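Local coordinates for nitrogenase molybdenum-iron protein alpha chain (Clostridium pasteurianum, PDB 4WES) that forms, with the beta chain, the component of nitrogenase that reduces dinitrogen to ammonia, carrying the iron-molybdenum cofactor and sharing the [8Fe-7S] cluster, at residues A[35-40]-A[370-376]; A[98-102]-A[133-137]; A[107-111]-A[122-126]; A[228-234]-A[296-300]. All coordinates share one frame; numbering follows the deposited sequence.

In the fold
Contacts 2 and 3 both use helix 120-134, at its C-terminal end and nearer its start, and pack it against the chain flanking strand 106-107; their centres lie 19 Å apart, and the beta chain reaches both. Contact 2 is aromatic and apolar, whereas contact 3 adds a lysine held by backbone carbonyls. Contact 4, some 32 Å from contact 2 between centres, joins two helices beside another parallel sheet and is an apolar core with one bridging water. Contact 1 is only partly buried and the most charged: it ties the loop between strand 25-27 and helix 54-63 to helix 372-376, near the iron-molybdenum cofactor. No other chain touches contact 1 or contact 4.

Contact 1. Residues A[35-40]-A[370-376]; sequences PEIVAN and AHRDDYE
The carboxylate oxygen E376 OE2 is gripped by two donors that come from opposite faces of its carboxylate plane. The backbone I37 N reaches E376 OE2 at 2.9 Å in an almost straight bond (173°), while R372 NE, one turn back on the same helix, meets E376 OE2 at 2.8 Å. R372 NH2 binds the second oxygen, so the guanidinium takes the carboxylate side-on with two nitrogens. The bend of the arginine chain at chi3 turns its head forward along the helix, toward E376. The carboxylate of E36 lies over the guanidinium, with the two planes 17° apart; its OE1 is 3.6 Å from R372 NH1, a long salt bridge in which no N-H points at the oxygen. T383 takes a hydrogen bond from R372 NH1.

Beneath this network, I37 CD1 sits over one face of the Y375 ring, 4.1 Å from its centroid, and A39 CB approaches the ring at CE2. The Y375 hydroxyl is held by D442 and the backbone of F367. Farther along, the amide of N40 stacks almost parallel (4°) on the H371 imidazole: N40 OD1 lies over the centre of the ring, 3.4 Å from H371 CE1. H371 NE2 bonds to S183. A water links N40 N to A370 O.

At the helix start, H371 is the N-cap and its backbone N bonds to D374 OD2. A salt-bridge network of E36, R372 and E376, with the packing on Y375 and H371, joins the loop between strand 25-27 and helix 54-63 to a short helix, whose preceding A370 side chain lies about 7 Å from the iron-molybdenum cofactor.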
loop_
_atom_site.group_PDB
_atom_site.type_symbol
_atom_site.label_atom_id
_atom_site.label_comp_id
_atom_site.label_asym_id
_atom_site.label_seq_id
_atom_site.Cartn_x
_atom_site.Cartn_y
_atom_site.Cartn_z
ATOM N N PRO A 35 8.045 -14.382 52.461
ATOM C CA PRO A 35 9.486 -14.540 52.396
ATOM C C PRO A 35 10.190 -13.252 52.027
ATOM O O PRO A 35 9.686 -12.456 51.238
ATOM C CB PRO A 35 9.689 -15.566 51.284
ATOM C CG PRO A 35 8.464 -15.448 50.437
ATOM C CD PRO A 35 7.351 -15.144 51.414
ATOM N N GLU A 36 11.377 -13.074 52.560
ATOM C CA GLU A 36 12.235 -11.967 52.173
ATOM C C GLU A 36 12.901 -12.245 50.824
ATOM O O GLU A 36 13.404 -13.350 50.597
ATOM C CB GLU A 36 13.287 -11.773 53.252
ATOM C CG GLU A 36 14.342 -10.758 52.970
ATOM C CD GLU A 36 15.188 -10.385 54.196
ATOM O OE1 GLU A 36 16.175 -9.636 53.966
ATOM O OE2 GLU A 36 14.877 -10.817 55.350
ATOM N N ILE A 37 12.918 -11.225 49.974
ATOM C CA ILE A 37 13.540 -11.316 48.663
ATOM C C ILE A 37 14.765 -10.411 48.667
ATOM O O ILE A 37 14.840 -9.445 49.452
ATOM C CB ILE A 37 12.536 -10.951 47.540
ATOM C CG1 ILE A 37 12.974 -11.500 46.165
ATOM C CG2 ILE A 37 12.266 -9.441 47.483
ATOM C CD1 ILE A 37 11.878 -11.469 45.124
ATOM N N VAL A 38 15.696 -10.686 47.762
ATOM C CA VAL A 38 16.794 -9.787 47.429
ATOM C C VAL A 38 16.373 -9.030 46.178
ATOM O O VAL A 38 15.943 -9.636 45.209
ATOM C CB VAL A 38 18.119 -10.541 47.210
ATOM C CG1 VAL A 38 19.227 -9.544 46.857
ATOM C CG2 VAL A 38 18.496 -11.328 48.451
ATOM N N ALA A 39 16.491 -7.698 46.211
ATOM C CA ALA A 39 16.075 -6.848 45.106
ATOM C C ALA A 39 16.951 -5.607 45.059
ATOM O O ALA A 39 17.650 -5.288 46.031
ATOM C CB ALA A 39 14.619 -6.464 45.275
ATOM N N ASN A 40 16.910 -4.895 43.938
ATOM C CA ASN A 40 17.645 -3.644 43.800
ATOM C C ASN A 40 19.130 -3.799 44.062
ATOM O O ASN A 40 19.763 -2.961 44.688
ATOM C CB ASN A 40 17.003 -2.564 44.695
ATOM C CG ASN A 40 17.584 -1.166 44.474
ATOM O OD1 ASN A 40 17.704 -0.369 45.458
ATOM N ND2 ASN A 40 17.920 -0.848 43.276
ATOM N N ALA A 370 12.256 -3.146 40.962
ATOM C CA ALA A 370 11.604 -2.755 42.198
ATOM C C ALA A 370 12.512 -3.069 43.385
ATOM O O ALA A 370 13.452 -3.855 43.301
ATOM C CB ALA A 370 10.279 -3.483 42.351
ATOM N N HIS A 371 12.177 -2.476 44.524
ATOM C CA HIS A 371 12.935 -2.656 45.730
ATOM C C HIS A 371 12.185 -3.627 46.657
ATOM O O HIS A 371 11.027 -3.975 46.400
ATOM C CB HIS A 371 13.199 -1.321 46.445
ATOM C CG HIS A 371 13.928 -0.309 45.616
ATOM N ND1 HIS A 371 14.371 0.873 46.165
ATOM C CD2 HIS A 371 14.211 -0.225 44.294
ATOM C CE1 HIS A 371 14.919 1.618 45.223
ATOM N NE2 HIS A 371 14.837 0.982 44.075
ATOM N N ARG A 372 12.814 -4.010 47.775
ATOM C CA ARG A 372 12.164 -4.958 48.678
ATOM C C ARG A 372 10.806 -4.448 49.140
ATOM O O ARG A 372 9.890 -5.253 49.331
ATOM C CB ARG A 372 13.053 -5.266 49.880
ATOM C CG ARG A 372 14.176 -6.254 49.575
ATOM C CD ARG A 372 14.957 -6.601 50.826
ATOM N NE ARG A 372 14.090 -7.207 51.825
ATOM C CZ ARG A 372 14.138 -6.936 53.110
ATOM N NH1 ARG A 372 15.119 -6.208 53.621
ATOM N NH2 ARG A 372 13.206 -7.433 53.894
ATOM N N ASP A 373 10.652 -3.132 49.340
ATOM C CA ASP A 373 9.371 -2.597 49.786
ATOM C C ASP A 373 8.241 -2.829 48.780
ATOM O O ASP A 373 7.051 -2.941 49.175
ATOM C CB ASP A 373 9.447 -1.118 50.220
ATOM C CG ASP A 373 10.308 -0.232 49.319
ATOM O OD1 ASP A 373 11.432 -0.601 48.951
ATOM O OD2 ASP A 373 9.848 0.902 49.084
ATOM N N ASP A 374 8.543 -2.802 47.483
ATOM C CA ASP A 374 7.508 -3.085 46.484
ATOM C C ASP A 374 7.067 -4.547 46.523
ATOM O O ASP A 374 5.914 -4.855 46.220
ATOM C CB ASP A 374 7.994 -2.726 45.095
ATOM C CG ASP A 374 8.420 -1.269 45.015
ATOM O OD1 ASP A 374 7.535 -0.392 45.050
ATOM O OD2 ASP A 374 9.641 -1.048 44.973
ATOM N N TYR A 375 8.005 -5.457 46.802
ATOM C CA TYR A 375 7.686 -6.883 46.927
ATOM C C TYR A 375 7.006 -7.207 48.247
ATOM O O TYR A 375 5.999 -7.925 48.269
ATOM C CB TYR A 375 8.951 -7.712 46.791
ATOM C CG TYR A 375 9.574 -7.801 45.414
ATOM C CD1 TYR A 375 9.073 -8.673 44.458
ATOM C CD2 TYR A 375 10.672 -7.023 45.058
ATOM C CE1 TYR A 375 9.662 -8.819 43.201
ATOM C CE2 TYR A 375 11.282 -7.157 43.823
ATOM C CZ TYR A 375 10.780 -8.063 42.886
ATOM O OH TYR A 375 11.337 -8.217 41.660
ATOM N N GLU A 376 7.574 -6.731 49.353
ATOM C CA GLU A 376 7.266 -7.172 50.712
ATOM C C GLU A 376 6.422 -6.195 51.505
ATOM O O GLU A 376 5.942 -6.531 52.598
ATOM C CB GLU A 376 8.561 -7.425 51.472
ATOM C CG GLU A 376 9.490 -8.472 50.858
ATOM C CD GLU A 376 10.811 -8.607 51.563
ATOM O OE1 GLU A 376 10.796 -8.630 52.829
ATOM O OE2 GLU A 376 11.865 -8.683 50.883
HETATM O O HOH W 1 15.229 -5.192 41.634
#

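Contact 2. Residues A[98-102]-A[133-137]; sequences GLNFN and MFHPA
The rings of F101 and F134 meet in an offset edge-to-face pair, the edge of F101 directed toward the face of F134, with centroids 5.7 Å apart and planes at 70°. F101 CE1 comes within 4.0 Å of F134 CD1, and F101 CZ also touches F134 CB at 3.9 Å. M133 CB covers a face of the F134 ring. With CG anti to its carbonyl carbon (chi1 -56°), F101 carries its ring out to the end of helix 120-134, and P136 CB packs against F101 CE2 at 3.9 Å, the proline ring crossing the phenylalanine at about a right angle.

The helix has just ended here: H135 leaves helical geometry with positive phi, and the chain turns through P136 toward strand 138-143 of the parallel sheet that includes strand 69-74. The contact thus lies at a helix-to-strand connection, where V70 of strand 69-74 touches both F101 and P136. L99 CD1 rests against the backbone of this turn, 3.6 Å from H135 O and 3.8 Å from P136 CA. In segment 98-102 an Asx turn, N102 N to N100 OD1, brackets F101. The beta chain adds packing, its A4 on F101 and its I17 on F134.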
loop_
_atom_site.group_PDB
_atom_site.type_symbol
_atom_site.label_atom_id
_atom_site.label_comp_id
_atom_site.label_asym_id
_atom_site.label_seq_id
_atom_site.Cartn_x
_atom_site.Cartn_y
_atom_site.Cartn_z
ATOM N N GLY A 98 -1.758 25.288 24.533
ATOM C CA GLY A 98 -0.443 25.279 25.099
ATOM C C GLY A 98 0.575 24.516 24.302
ATOM O O GLY A 98 0.226 23.745 23.407
ATOM N N LEU A 99 1.843 24.689 24.660
ATOM C CA LEU A 99 2.959 23.999 24.014
ATOM C C LEU A 99 2.928 22.505 24.255
ATOM O O LEU A 99 2.545 22.024 25.305
ATOM C CB LEU A 99 4.282 24.575 24.512
ATOM C CG LEU A 99 4.546 26.046 24.197
ATOM C CD1 LEU A 99 5.767 26.531 24.995
ATOM C CD2 LEU A 99 4.711 26.265 22.700
ATOM N N ASN A 100 3.441 21.765 23.272
ATOM C CA ASN A 100 3.515 20.312 23.383
ATOM C C ASN A 100 4.692 19.836 22.552
ATOM O O ASN A 100 4.655 19.934 21.325
ATOM C CB ASN A 100 2.219 19.685 22.853
ATOM C CG ASN A 100 2.290 18.183 22.725
ATOM O OD1 ASN A 100 3.113 17.528 23.378
ATOM N ND2 ASN A 100 1.464 17.645 21.835
ATOM N N PHE A 101 5.730 19.322 23.216
ATOM C CA PHE A 101 6.926 18.838 22.520
ATOM C C PHE A 101 7.006 17.316 22.445
ATOM O O PHE A 101 8.075 16.763 22.110
ATOM C CB PHE A 101 8.181 19.416 23.170
ATOM C CG PHE A 101 8.181 20.930 23.216
ATOM C CD1 PHE A 101 8.315 21.672 22.071
ATOM C CD2 PHE A 101 7.990 21.613 24.413
ATOM C CE1 PHE A 101 8.267 23.043 22.085
ATOM C CE2 PHE A 101 7.955 23.002 24.430
ATOM C CZ PHE A 101 8.084 23.714 23.264
ATOM N N ASN A 102 5.894 16.621 22.662
ATOM C CA ASN A 102 5.894 15.134 22.591
ATOM C C ASN A 102 6.439 14.557 21.344
ATOM O O ASN A 102 6.934 13.424 21.375
ATOM C CB ASN A 102 4.445 14.538 22.667
ATOM C CG ASN A 102 4.116 13.943 24.021
ATOM O OD1 ASN A 102 4.482 14.504 25.059
ATOM N ND2 ASN A 102 3.368 12.790 24.061
ATOM N N MET A 133 14.156 29.304 19.941
ATOM C CA MET A 133 13.242 28.698 18.982
ATOM C C MET A 133 11.877 28.405 19.562
ATOM O O MET A 133 10.879 28.512 18.854
ATOM C CB MET A 133 13.845 27.388 18.445
ATOM C CG MET A 133 15.022 27.661 17.556
ATOM S SD MET A 133 15.866 26.171 16.996
ATOM C CE MET A 133 14.661 25.556 15.841
ATOM N N PHE A 134 11.831 27.991 20.824
ATOM C CA PHE A 134 10.610 27.366 21.363
ATOM C C PHE A 134 9.967 28.075 22.531
ATOM O O PHE A 134 8.803 27.821 22.816
ATOM C CB PHE A 134 10.899 25.901 21.727
ATOM C CG PHE A 134 11.382 25.099 20.562
ATOM C CD1 PHE A 134 10.586 24.927 19.449
ATOM C CD2 PHE A 134 12.638 24.551 20.561
ATOM C CE1 PHE A 134 11.047 24.234 18.347
ATOM C CE2 PHE A 134 13.103 23.859 19.464
ATOM C CZ PHE A 134 12.308 23.697 18.355
ATOM N N HIS A 135 10.714 28.954 23.204
ATOM C CA HIS A 135 10.217 29.671 24.390
ATOM C C HIS A 135 9.369 28.765 25.285
ATOM O O HIS A 135 8.193 29.083 25.573
ATOM C CB HIS A 135 9.458 30.954 24.011
ATOM C CG HIS A 135 10.352 31.943 23.358
ATOM N ND1 HIS A 135 10.546 31.984 21.996
ATOM C CD2 HIS A 135 11.164 32.888 23.884
ATOM C CE1 HIS A 135 11.427 32.922 21.707
ATOM N NE2 HIS A 135 11.816 33.491 22.836
ATOM N N PRO A 136 9.946 27.680 25.789
ATOM C CA PRO A 136 9.168 26.768 26.610
ATOM C C PRO A 136 8.977 27.285 28.056
ATOM O O PRO A 136 9.563 28.300 28.445
ATOM C CB PRO A 136 10.036 25.511 26.595
ATOM C CG PRO A 136 11.425 26.102 26.614
ATOM C CD PRO A 136 11.357 27.281 25.689
ATOM N N ALA A 137 8.221 26.543 28.855
ATOM C CA ALA A 137 8.033 26.884 30.253
ATOM C C ALA A 137 9.326 26.729 31.049
ATOM O O ALA A 137 9.563 27.415 32.039
ATOM C CB ALA A 137 6.940 26.029 30.842
#

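Contact 3. Residues A[107-111]-A[122-126]; sequences STDMQ and KLKDA
K122 NZ makes the polar bonds of the contact, reaching two successive carbonyl oxygens of the loop. Its bond to D109 O is 3.0 Å long, and the one to T108 O, at 2.9 Å, is weak. The ammonium stands well above the plane of the D109 carbonyl, 61° out of it. The same oxygen takes a second bond at 3.1 Å from Q111 NE2, which comes from the opposite face of the carbonyl plane. The lysine chain is fully extended, with CG anti to the backbone N (chi1 -168°), which carries NZ from helix 120-134 across to the loop carbonyls.

A water is shared between K122 NZ, from which it accepts, and D109 OD2, to which it donates. The carboxylate itself points mainly to the beta chain, where K21 and R16 of that chain form salt bridges with it.

Apolar contact is made by one methyl group. T108 CG2 lies 3.8 Å from both the CA and the CD1 of L123, and 3.9 Å from A126 CB, resting against L123 and, one turn on from K122, A126. The hydroxyl of T108 turns the other way, to H74 ND1 and the backbone N of G75.

The segment follows strand 106-107, whose S107 pairs antiparallel with a strand of the beta chain, and the side chain of M110 lies about 8 Å from the bound [8Fe-7S] cluster. With two carbonyls and a water around it, the K122 ammonium is probably kept charged; the D109 charge is met mainly by K21 and R16 of the beta chain, and K122 reaches it through a water.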
loop_
_atom_site.group_PDB
_atom_site.type_symbol
_atom_site.label_atom_id
_atom_site.label_comp_id
_atom_site.label_asym_id
_atom_site.label_seq_id
_atom_site.Cartn_x
_atom_site.Cartn_y
_atom_site.Cartn_z
ATOM N N SER A 107 18.706 17.094 21.593
ATOM C CA SER A 107 19.952 16.677 22.202
ATOM C C SER A 107 21.109 17.512 21.718
ATOM O O SER A 107 21.011 18.315 20.777
ATOM C CB SER A 107 20.245 15.245 21.869
ATOM O OG SER A 107 20.654 15.140 20.521
ATOM N N THR A 108 22.259 17.339 22.400
ATOM C CA THR A 108 23.482 18.008 21.995
ATOM C C THR A 108 24.314 17.160 21.043
ATOM O O THR A 108 25.328 17.643 20.545
ATOM C CB THR A 108 24.334 18.360 23.214
ATOM O OG1 THR A 108 24.574 17.168 23.965
ATOM C CG2 THR A 108 23.641 19.408 24.084
ATOM N N ASP A 109 23.880 15.924 20.734
ATOM C CA ASP A 109 24.505 15.144 19.671
ATOM C C ASP A 109 26.042 15.174 19.786
ATOM O O ASP A 109 26.744 15.539 18.864
ATOM C CB ASP A 109 24.025 15.666 18.307
ATOM C CG ASP A 109 24.466 14.865 17.111
ATOM O OD1 ASP A 109 24.839 13.672 17.233
ATOM O OD2 ASP A 109 24.388 15.450 16.011
ATOM N N MET A 110 26.528 14.766 20.957
ATOM C CA MET A 110 27.943 14.895 21.245
ATOM C C MET A 110 28.785 14.127 20.220
ATOM O O MET A 110 28.439 13.008 19.805
ATOM C CB MET A 110 28.218 14.453 22.685
ATOM C CG MET A 110 27.661 15.374 23.787
ATOM S SD MET A 110 27.842 14.769 25.506
ATOM C CE MET A 110 29.547 14.265 25.531
ATOM N N GLN A 111 29.874 14.787 19.859
ATOM C CA GLN A 111 30.850 14.261 18.915
ATOM C C GLN A 111 32.180 14.021 19.624
ATOM O O GLN A 111 32.337 14.356 20.811
ATOM C CB GLN A 111 31.037 15.279 17.778
ATOM C CG GLN A 111 29.775 15.615 17.029
ATOM C CD GLN A 111 29.283 14.430 16.252
ATOM O OE1 GLN A 111 29.960 13.958 15.324
ATOM N NE2 GLN A 111 28.110 13.937 16.580
ATOM N N LYS A 122 28.801 23.386 23.785
ATOM C CA LYS A 122 27.732 22.954 22.927
ATOM C C LYS A 122 26.418 22.897 23.694
ATOM O O LYS A 122 25.358 23.238 23.182
ATOM C CB LYS A 122 28.050 21.598 22.294
ATOM C CG LYS A 122 27.101 21.207 21.167
ATOM C CD LYS A 122 27.541 19.964 20.427
ATOM C CE LYS A 122 26.791 19.784 19.128
ATOM N NZ LYS A 122 27.147 18.475 18.507
ATOM N N LEU A 123 26.490 22.446 24.949
ATOM C CA LEU A 123 25.303 22.402 25.780
ATOM C C LEU A 123 24.729 23.814 25.984
ATOM O O LEU A 123 23.529 24.030 25.840
ATOM C CB LEU A 123 25.582 21.753 27.129
ATOM C CG LEU A 123 24.444 21.718 28.106
ATOM C CD1 LEU A 123 23.229 21.008 27.532
ATOM C CD2 LEU A 123 24.907 21.090 29.397
ATOM N N LYS A 124 25.583 24.770 26.355
ATOM C CA LYS A 124 25.118 26.160 26.491
ATOM C C LYS A 124 24.443 26.617 25.211
ATOM O O LYS A 124 23.345 27.189 25.236
ATOM C CB LYS A 124 26.331 27.070 26.776
ATOM C CG LYS A 124 26.039 28.552 26.612
ATOM C CD LYS A 124 27.223 29.424 26.969
ATOM C CE LYS A 124 28.420 29.200 26.102
ATOM N NZ LYS A 124 28.282 29.751 24.720
ATOM N N ASP A 125 25.100 26.401 24.080
ATOM C CA ASP A 125 24.562 26.855 22.822
ATOM C C ASP A 125 23.258 26.182 22.451
ATOM O O ASP A 125 22.345 26.827 21.912
ATOM C CB ASP A 125 25.586 26.712 21.698
ATOM C CG ASP A 125 26.792 27.631 21.835
ATOM O OD1 ASP A 125 26.761 28.598 22.619
ATOM O OD2 ASP A 125 27.797 27.368 21.094
ATOM N N ALA A 126 23.126 24.897 22.804
ATOM C CA ALA A 126 21.881 24.176 22.560
ATOM C C ALA A 126 20.749 24.682 23.424
ATOM O O ALA A 126 19.600 24.779 22.981
ATOM C CB ALA A 126 22.080 22.682 22.771
HETATM O O HOH W 2 25.815 17.960 16.078
#

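Contact 4. Residues A[228-234]-A[296-300]; sequences VLEKIGY and LRDMA
L296 projects as a knob from helix 289-303 into a hollow lined by three side chains of helix 221-232. Its CD2 methyl wedges between L229 CD2, at 3.7 Å, and I232 CD1, at 3.8 Å, while its CD1 faces V228 CG1 across a slightly wider step. The axes of the two short helical segments are 12.5 Å apart at closest and inclined at 39°.

One turn on, M299 supplies the second bump. Bent at chi3 (69°), its chain lays the CE methyl squarely over the Y234 ring, 3.7 Å from the centroid, with the sulfur obliquely placed in a Met-aromatic contact; the same CE also touches L229 CD2. The helix ends just before Y234 in a Schellman motif, with G233 at the C-prime position and Y234 N bonded to L229 O, which turns the chain and probably helps to bring the ring against M299. I210 of strand 209-215 touches L229, Y234 and M299, so both helices pack on the same strand.

The Y234 hydroxyl lies 3.5 Å from M299 CB, and a water at the ring edge joins Y234 OH to L296 O, 2.8 Å from that carbonyl. The interface therefore relies on methyl and ring packing, and a single bridging water gives its buried hydroxyl a polar partner.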
loop_
_atom_site.group_PDB
_atom_site.type_symbol
_atom_site.label_atom_id
_atom_site.label_comp_id
_atom_site.label_asym_id
_atom_site.label_seq_id
_atom_site.Cartn_x
_atom_site.Cartn_y
_atom_site.Cartn_z
ATOM N N VAL A 228 -13.388 9.945 35.391
ATOM C CA VAL A 228 -14.190 9.426 36.500
ATOM C C VAL A 228 -14.059 10.284 37.747
ATOM O O VAL A 228 -15.049 10.577 38.419
ATOM C CB VAL A 228 -13.864 7.935 36.789
ATOM C CG1 VAL A 228 -14.566 7.419 37.997
ATOM C CG2 VAL A 228 -14.305 7.141 35.588
ATOM N N LEU A 229 -12.846 10.721 38.065
ATOM C CA LEU A 229 -12.637 11.553 39.254
ATOM C C LEU A 229 -13.405 12.859 39.126
ATOM O O LEU A 229 -14.027 13.325 40.105
ATOM C CB LEU A 229 -11.140 11.820 39.448
ATOM C CG LEU A 229 -10.316 10.599 39.837
ATOM C CD1 LEU A 229 -8.824 10.905 39.790
ATOM C CD2 LEU A 229 -10.734 10.070 41.185
ATOM N N GLU A 230 -13.358 13.470 37.950
ATOM C CA GLU A 230 -14.061 14.730 37.752
ATOM C C GLU A 230 -15.588 14.531 37.781
ATOM O O GLU A 230 -16.311 15.426 38.284
ATOM C CB GLU A 230 -13.583 15.382 36.442
ATOM C CG GLU A 230 -12.149 15.880 36.611
ATOM C CD GLU A 230 -11.432 16.336 35.345
ATOM O OE1 GLU A 230 -10.342 16.951 35.510
ATOM O OE2 GLU A 230 -11.913 16.145 34.197
ATOM N N LYS A 231 -16.095 13.398 37.297
ATOM C CA LYS A 231 -17.528 13.110 37.407
ATOM C C LYS A 231 -17.991 13.048 38.872
ATOM O O LYS A 231 -19.092 13.504 39.198
ATOM C CB LYS A 231 -17.877 11.755 36.757
ATOM C CG LYS A 231 -18.154 11.740 35.286
ATOM C CD LYS A 231 -18.374 10.304 34.807
ATOM C CE LYS A 231 -19.726 9.793 35.218
ATOM N NZ LYS A 231 -20.088 8.609 34.393
ATOM N N ILE A 232 -17.145 12.517 39.743
ATOM C CA ILE A 232 -17.501 12.419 41.148
ATOM C C ILE A 232 -17.458 13.808 41.806
ATOM O O ILE A 232 -18.238 14.090 42.752
ATOM C CB ILE A 232 -16.575 11.426 41.852
ATOM C CG1 ILE A 232 -16.861 10.015 41.323
ATOM C CG2 ILE A 232 -16.764 11.506 43.347
ATOM C CD1 ILE A 232 -15.805 8.996 41.674
ATOM N N GLY A 233 -16.554 14.661 41.323
ATOM C CA GLY A 233 -16.468 16.030 41.837
ATOM C C GLY A 233 -15.107 16.450 42.336
ATOM O O GLY A 233 -14.980 17.569 42.854
ATOM N N TYR A 234 -14.094 15.619 42.195
ATOM C CA TYR A 234 -12.751 16.030 42.578
ATOM C C TYR A 234 -12.176 17.035 41.603
ATOM O O TYR A 234 -12.519 17.040 40.403
ATOM C CB TYR A 234 -11.814 14.819 42.637
ATOM C CG TYR A 234 -12.203 13.821 43.716
ATOM C CD1 TYR A 234 -11.948 14.081 45.067
ATOM C CD2 TYR A 234 -12.843 12.631 43.394
ATOM C CE1 TYR A 234 -12.306 13.193 46.062
ATOM C CE2 TYR A 234 -13.211 11.736 44.376
ATOM C CZ TYR A 234 -12.957 12.014 45.709
ATOM O OH TYR A 234 -13.303 11.134 46.694
ATOM N N LEU A 296 -11.569 4.507 44.897
ATOM C CA LEU A 296 -12.568 5.561 45.003
ATOM C C LEU A 296 -13.202 5.546 46.384
ATOM O O LEU A 296 -13.499 6.590 46.968
ATOM C CB LEU A 296 -13.626 5.410 43.915
ATOM C CG LEU A 296 -13.133 5.613 42.482
ATOM C CD1 LEU A 296 -14.271 5.297 41.511
ATOM C CD2 LEU A 296 -12.640 7.033 42.273
ATOM N N ARG A 297 -13.465 4.362 46.926
ATOM C CA ARG A 297 -14.038 4.262 48.258
ATOM C C ARG A 297 -13.054 4.721 49.345
ATOM O O ARG A 297 -13.452 5.378 50.307
ATOM C CB ARG A 297 -14.574 2.855 48.510
ATOM C CG ARG A 297 -15.841 2.583 47.700
ATOM C CD ARG A 297 -16.290 1.151 47.764
ATOM N NE ARG A 297 -17.565 1.045 47.101
ATOM C CZ ARG A 297 -18.122 -0.099 46.727
ATOM N NH1 ARG A 297 -17.471 -1.243 46.892
ATOM N NH2 ARG A 297 -19.310 -0.085 46.164
ATOM N N ASP A 298 -11.771 4.453 49.156
ATOM C CA ASP A 298 -10.768 4.946 50.112
ATOM C C ASP A 298 -10.697 6.473 50.088
ATOM O O ASP A 298 -10.567 7.127 51.131
ATOM C CB ASP A 298 -9.391 4.383 49.767
ATOM C CG ASP A 298 -9.200 2.916 50.150
ATOM O OD1 ASP A 298 -9.957 2.395 50.985
ATOM O OD2 ASP A 298 -8.208 2.339 49.681
ATOM N N MET A 299 -10.739 7.029 48.880
ATOM C CA MET A 299 -10.686 8.481 48.721
ATOM C C MET A 299 -11.893 9.106 49.417
ATOM O O MET A 299 -11.768 10.097 50.154
ATOM C CB MET A 299 -10.716 8.868 47.250
ATOM C CG MET A 299 -9.467 8.505 46.504
ATOM S SD MET A 299 -9.628 8.861 44.748
ATOM C CE MET A 299 -9.637 10.650 44.817
ATOM N N ALA A 300 -13.083 8.531 49.237
ATOM C CA ALA A 300 -14.290 9.076 49.843
ATOM C C ALA A 300 -14.199 9.003 51.369
ATOM O O ALA A 300 -14.624 9.917 52.068
ATOM C CB ALA A 300 -15.518 8.336 49.351
HETATM O O HOH W 3 -14.335 8.881 45.638
#